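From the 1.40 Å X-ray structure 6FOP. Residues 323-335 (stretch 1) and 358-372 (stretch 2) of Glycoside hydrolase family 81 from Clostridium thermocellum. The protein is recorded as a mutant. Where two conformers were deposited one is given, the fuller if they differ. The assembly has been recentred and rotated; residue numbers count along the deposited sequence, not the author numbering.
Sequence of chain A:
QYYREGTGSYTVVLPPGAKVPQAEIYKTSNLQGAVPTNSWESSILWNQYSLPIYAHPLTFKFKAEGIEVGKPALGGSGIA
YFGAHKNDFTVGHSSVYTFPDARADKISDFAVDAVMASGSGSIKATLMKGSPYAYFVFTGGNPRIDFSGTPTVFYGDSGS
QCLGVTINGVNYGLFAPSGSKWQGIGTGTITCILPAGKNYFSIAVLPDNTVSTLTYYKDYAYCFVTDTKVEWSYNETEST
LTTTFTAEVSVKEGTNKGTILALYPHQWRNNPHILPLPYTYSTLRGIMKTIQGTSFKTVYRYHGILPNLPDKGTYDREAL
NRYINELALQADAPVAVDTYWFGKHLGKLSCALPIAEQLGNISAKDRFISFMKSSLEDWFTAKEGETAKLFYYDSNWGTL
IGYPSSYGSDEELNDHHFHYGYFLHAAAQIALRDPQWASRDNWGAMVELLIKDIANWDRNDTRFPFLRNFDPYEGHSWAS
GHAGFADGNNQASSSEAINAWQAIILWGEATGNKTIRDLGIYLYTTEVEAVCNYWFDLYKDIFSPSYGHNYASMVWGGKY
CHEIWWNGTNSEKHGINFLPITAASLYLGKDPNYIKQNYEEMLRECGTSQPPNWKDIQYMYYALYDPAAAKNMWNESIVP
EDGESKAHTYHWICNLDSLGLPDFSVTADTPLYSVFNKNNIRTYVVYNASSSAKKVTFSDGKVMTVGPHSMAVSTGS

Stretch 1 323-335: YINELALQADAPV
Stretch 2, residues 358-372: QLGNISAKDRFISFM

Stretch 1 enters in a helix that begins earlier in the chain; beyond it, Q330 to A333 form a type I beta turn, closed by A333 N to Q330 O at 3.0 Å. P334 follows in an extended conformation (phi/psi -62/152). Stretch 2 starts in the last turn of one helix. G360 ends that helix in a Schellman motif, with phi/psi 76/22, a region that favours glycine. N361 (-89/79) then leads into a second helix, 362-372, which runs on beyond the stretch.

Helices 323-329 and 362-372 run in roughly the same direction. Their axes cross at 36° and approach to 9.4 Å. The register is set by three CA pairs: A328 with A364 at 5.3 Å, A331 with F368 at 6.0 Å, and D332 with F371 at 6.3 Å. The contact buries 664 Å², both sides summed.

Small side chains let the backbones come close. A328 CB lies 3.9 Å from A364 CB, and both CA-to-CB bonds point toward the other stretch. I324 (chi1 m, chi2 m) packs beside this pair. Its CG2 is 3.4 Å from A364 CB, and its CG1 is 4.0 Å from L359 CD1. L359 has chi1 m and chi2 t.

F368 (chi1 -64°, chi2 -30°) starts sideways, but its ring end comes nearer to stretch 1. L327 (chi1 t, chi2 p) places CD2 3.7 Å from F368 CZ. A328 CB is 4.1 Å from F368 CE1. A331 CB sits at the ring edge, 4.0 Å from F368 CD1. These contacts are apolar and largely buried.

F371 (chi1 -168°, chi2 78°) packs against the turn. D332 CA lies over the ring face in a CH-pi contact, 3.8 Å from the centroid of the F371 ring and 22° off its normal. A331 O is over the same ring, 3.4 Å from F371 CD2. P334 CD adds an apolar contact at 4.3 Å from F371 CZ.

One direct hydrogen bond joins the stretches. N361 ND2 donates to N325 OD1 at 2.8 Å, with an angle of 162° at the hydrogen. N325 has chi1 -75° and chi2 -29°; N361 has chi1 -168° and chi2 -31°. The same N361 side chain caps its own helix, as OD1 accepts from A364 N at 2.9 Å. The amide oxygen caps the helix, while ND2 reaches N325 and also bonds elsewhere in the structure.

R367 (chi1 -76°, chi2 -152°, chi3 52°, chi4 172°) reaches back to the A328 carbonyl and to the turn. Its NH2 forms a salt bridge with D332 OD1 at 3.6 Å, a long one, with the carboxylate oxygen near the guanidinium plane. D332 has chi1 p and chi2 -13°. A328 O lies over one guanidinium face, 3.0 Å from R367 CZ, where N-H angles are too poor for hydrogen bonds. That oxygen instead accepts from A331 N at 3.1 Å. A water donates to L329 O at 2.8 Å and accepts a weak bond from R367 NH1 at 3.4 Å.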

# COMPACT_ATOMS: atom_id res chain seq x y z
N TYR A 323 -10.46 3.72 34.15
CA TYR A 323 -9.98 4.26 32.89
C TYR A 323 -11.08 4.31 31.82
O TYR A 323 -11.16 5.28 31.07
CB TYR A 323 -8.75 3.48 32.35
CG TYR A 323 -7.61 3.31 33.32
CD1 TYR A 323 -7.39 4.18 34.36
CD2 TYR A 323 -6.75 2.22 33.20
CE1 TYR A 323 -6.34 3.98 35.26
CE2 TYR A 323 -5.72 2.00 34.08
CZ TYR A 323 -5.54 2.86 35.15
OH TYR A 323 -4.49 2.63 36.02
N ILE A 324 -11.91 3.28 31.79
CA ILE A 324 -13.07 3.26 30.89
C ILE A 324 -14.04 4.40 31.22
O ILE A 324 -14.49 5.09 30.32
CB ILE A 324 -13.74 1.88 30.89
CG1 ILE A 324 -12.87 0.88 30.12
CG2 ILE A 324 -15.16 1.93 30.35
CD1 ILE A 324 -12.80 1.11 28.61
N ASN A 325 -14.32 4.61 32.50
CA ASN A 325 -15.17 5.74 32.90
C ASN A 325 -14.57 7.09 32.54
O ASN A 325 -15.29 8.01 32.14
CB ASN A 325 -15.52 5.68 34.38
CG ASN A 325 -16.55 4.61 34.69
OD1 ASN A 325 -17.40 4.28 33.86
ND2 ASN A 325 -16.50 4.08 35.89
N GLU A 326 -13.26 7.22 32.69
CA GLU A 326 -12.59 8.47 32.34
C GLU A 326 -12.75 8.73 30.84
O GLU A 326 -13.05 9.86 30.44
CB GLU A 326 -11.10 8.42 32.77
CG GLU A 326 -10.93 8.47 34.29
CD GLU A 326 -9.55 8.13 34.84
OE1 GLU A 326 -8.64 7.79 34.06
OE2 GLU A 326 -9.37 8.22 36.10
N LEU A 327 -12.58 7.70 30.02
CA LEU A 327 -12.77 7.86 28.59
C LEU A 327 -14.23 8.15 28.25
O LEU A 327 -14.50 8.94 27.34
CB LEU A 327 -12.27 6.61 27.85
CG LEU A 327 -12.42 6.65 26.33
CD1 LEU A 327 -11.63 7.78 25.69
CD2 LEU A 327 -12.04 5.31 25.77
N ALA A 328 -15.16 7.49 28.94
CA ALA A 328 -16.58 7.70 28.65
C ALA A 328 -16.99 9.16 28.83
O ALA A 328 -17.84 9.66 28.09
CB ALA A 328 -17.44 6.77 29.47
N LEU A 329 -16.38 9.86 29.79
CA LEU A 329 -16.66 11.30 29.94
C LEU A 329 -16.29 12.12 28.71
O LEU A 329 -16.87 13.20 28.49
CB LEU A 329 -15.94 11.88 31.15
CG LEU A 329 -16.43 11.38 32.50
CD1 LEU A 329 -15.52 11.94 33.58
CD2 LEU A 329 -17.89 11.73 32.78
N GLN A 330 -15.32 11.61 27.93
CA GLN A 330 -14.85 12.23 26.70
C GLN A 330 -15.36 11.57 25.44
O GLN A 330 -14.84 11.82 24.36
CB GLN A 330 -13.32 12.24 26.70
CG GLN A 330 -12.67 12.76 27.97
CD GLN A 330 -13.18 14.11 28.42
OE1 GLN A 330 -13.30 14.37 29.63
NE2 GLN A 330 -13.48 14.99 27.47
N ALA A 331 -16.38 10.72 25.54
CA ALA A 331 -16.85 9.94 24.39
C ALA A 331 -17.32 10.79 23.22
O ALA A 331 -17.20 10.36 22.07
CB ALA A 331 -17.99 9.00 24.80
N ASP A 332 -17.83 11.98 23.51
CA ASP A 332 -18.34 12.87 22.48
C ASP A 332 -17.39 14.04 22.18
O ASP A 332 -17.83 15.06 21.63
CB ASP A 332 -19.73 13.36 22.90
CG ASP A 332 -19.71 14.15 24.19
OD1 ASP A 332 -18.68 14.14 24.93
OD2 ASP A 332 -20.75 14.79 24.47
N ALA A 333 -16.10 13.87 22.49
CA ALA A 333 -15.10 14.96 22.44
C ALA A 333 -13.88 14.62 21.54
O ALA A 333 -12.76 14.45 22.00
CB ALA A 333 -14.64 15.29 23.86
N PRO A 334 -14.11 14.55 20.21
CA PRO A 334 -12.95 14.46 19.30
C PRO A 334 -12.09 15.72 19.44
O PRO A 334 -12.61 16.80 19.77
CB PRO A 334 -13.60 14.37 17.92
CG PRO A 334 -14.97 14.94 18.09
CD PRO A 334 -15.39 14.66 19.50
N VAL A 335 -10.79 15.59 19.17
CA VAL A 335 -9.91 16.75 19.28
C VAL A 335 -10.13 17.73 18.12
O VAL A 335 -9.87 18.92 18.25
CB VAL A 335 -8.43 16.37 19.40
CG1 VAL A 335 -8.19 15.43 20.59
CG2 VAL A 335 -7.92 15.81 18.11
N GLN A 358 -16.45 -6.16 28.38
CA GLN A 358 -15.81 -7.21 29.22
C GLN A 358 -15.96 -6.92 30.71
O GLN A 358 -16.09 -7.84 31.52
CB GLN A 358 -14.33 -7.34 28.88
CG GLN A 358 -14.09 -7.96 27.51
CD GLN A 358 -12.65 -7.85 27.04
OE1 GLN A 358 -11.78 -7.30 27.71
NE2 GLN A 358 -12.41 -8.35 25.85
N LEU A 359 -15.92 -5.63 31.06
CA LEU A 359 -16.04 -5.23 32.46
C LEU A 359 -17.46 -5.16 32.96
O LEU A 359 -17.66 -5.00 34.16
CB LEU A 359 -15.37 -3.87 32.65
CG LEU A 359 -13.86 -3.86 32.50
CD1 LEU A 359 -13.40 -2.44 32.25
CD2 LEU A 359 -13.16 -4.40 33.73
N GLY A 360 -18.44 -5.25 32.07
CA GLY A 360 -19.85 -5.07 32.45
C GLY A 360 -20.20 -3.61 32.67
O GLY A 360 -21.19 -3.29 33.33
N ASN A 361 -19.42 -2.71 32.09
CA ASN A 361 -19.68 -1.27 32.21
C ASN A 361 -20.62 -0.82 31.08
O ASN A 361 -20.21 -0.35 30.02
CB ASN A 361 -18.37 -0.49 32.23
CG ASN A 361 -18.57 0.95 32.66
OD1 ASN A 361 -19.63 1.55 32.39
ND2 ASN A 361 -17.57 1.52 33.35
N ILE A 362 -21.89 -1.09 31.30
CA ILE A 362 -22.93 -0.85 30.31
C ILE A 362 -23.08 0.64 30.05
O ILE A 362 -23.29 1.05 28.91
CB ILE A 362 -24.26 -1.51 30.71
CG1 ILE A 362 -24.07 -3.04 30.86
CG2 ILE A 362 -25.37 -1.16 29.73
CD1 ILE A 362 -23.51 -3.76 29.67
N SER A 363 -22.95 1.47 31.08
CA SER A 363 -23.04 2.93 30.90
C SER A 363 -22.00 3.40 29.88
O SER A 363 -22.29 4.17 28.95
CB SER A 363 -22.80 3.65 32.22
OG SER A 363 -22.80 5.05 32.02
N ALA A 364 -20.78 2.95 30.07
CA ALA A 364 -19.69 3.38 29.17
C ALA A 364 -19.88 2.76 27.78
O ALA A 364 -19.74 3.45 26.77
CB ALA A 364 -18.34 2.98 29.73
N LYS A 365 -20.19 1.46 27.73
CA LYS A 365 -20.53 0.80 26.45
C LYS A 365 -21.56 1.60 25.67
O LYS A 365 -21.38 1.87 24.48
CB LYS A 365 -21.04 -0.64 26.67
CG LYS A 365 -21.65 -1.31 25.44
CD LYS A 365 -22.69 -2.34 25.80
CE LYS A 365 -23.23 -3.04 24.55
NZ LYS A 365 -24.27 -4.03 24.94
N ASP A 366 -22.66 1.94 26.34
CA ASP A 366 -23.73 2.66 25.68
C ASP A 366 -23.27 4.04 25.19
O ASP A 366 -23.67 4.47 24.08
CB ASP A 366 -24.92 2.82 26.63
CG ASP A 366 -25.69 1.53 26.87
OD1 ASP A 366 -25.48 0.50 26.20
OD2 ASP A 366 -26.54 1.57 27.81
N ARG A 367 -22.44 4.74 25.97
CA ARG A 367 -21.95 6.04 25.54
C ARG A 367 -21.08 5.90 24.27
O ARG A 367 -21.18 6.67 23.33
CB ARG A 367 -21.16 6.74 26.65
CG ARG A 367 -22.09 7.31 27.70
CD ARG A 367 -21.51 8.52 28.42
NE ARG A 367 -21.02 9.58 27.52
CZ ARG A 367 -20.61 10.79 27.94
NH1 ARG A 367 -20.65 11.14 29.23
NH2 ARG A 367 -20.15 11.65 27.04
N PHE A 368 -20.24 4.87 24.26
CA PHE A 368 -19.35 4.65 23.12
C PHE A 368 -20.14 4.29 21.87
O PHE A 368 -19.97 4.92 20.83
CB PHE A 368 -18.33 3.54 23.43
CG PHE A 368 -17.36 3.84 24.56
CD1 PHE A 368 -16.96 5.12 24.86
CD2 PHE A 368 -16.82 2.79 25.31
CE1 PHE A 368 -16.06 5.37 25.88
CE2 PHE A 368 -15.91 3.06 26.32
CZ PHE A 368 -15.56 4.34 26.60
N ILE A 369 -21.00 3.28 21.97
CA ILE A 369 -21.83 2.81 20.82
C ILE A 369 -22.72 3.91 20.31
O ILE A 369 -22.87 4.10 19.10
CB ILE A 369 -22.72 1.59 21.15
CG1 ILE A 369 -21.83 0.37 21.34
CG2 ILE A 369 -23.73 1.30 20.04
CD1 ILE A 369 -22.53 -0.90 21.76
N SER A 370 -23.35 4.66 21.22
CA SER A 370 -24.25 5.75 20.83
C SER A 370 -23.52 6.79 19.99
O SER A 370 -24.03 7.25 18.97
CB SER A 370 -24.86 6.43 22.06
OG SER A 370 -25.66 7.53 21.70
N PHE A 371 -22.33 7.19 20.45
CA PHE A 371 -21.56 8.18 19.71
C PHE A 371 -21.05 7.63 18.37
O PHE A 371 -21.10 8.33 17.36
CB PHE A 371 -20.40 8.79 20.53
CG PHE A 371 -19.81 10.01 19.86
CD1 PHE A 371 -20.47 11.22 19.95
CD2 PHE A 371 -18.68 9.92 19.07
CE1 PHE A 371 -19.98 12.35 19.33
CE2 PHE A 371 -18.17 11.07 18.46
CZ PHE A 371 -18.82 12.28 18.59
N MET A 372 -20.61 6.37 18.38
CA MET A 372 -20.16 5.76 17.15
C MET A 372 -21.29 5.73 16.12
O MET A 372 -21.12 6.14 14.97
CB MET A 372 -19.65 4.34 17.41
CG MET A 372 -18.34 4.33 18.18
SD MET A 372 -17.96 2.73 18.96
CE MET A 372 -17.53 1.75 17.51
O HOH W 1 -19.17 14.20 29.79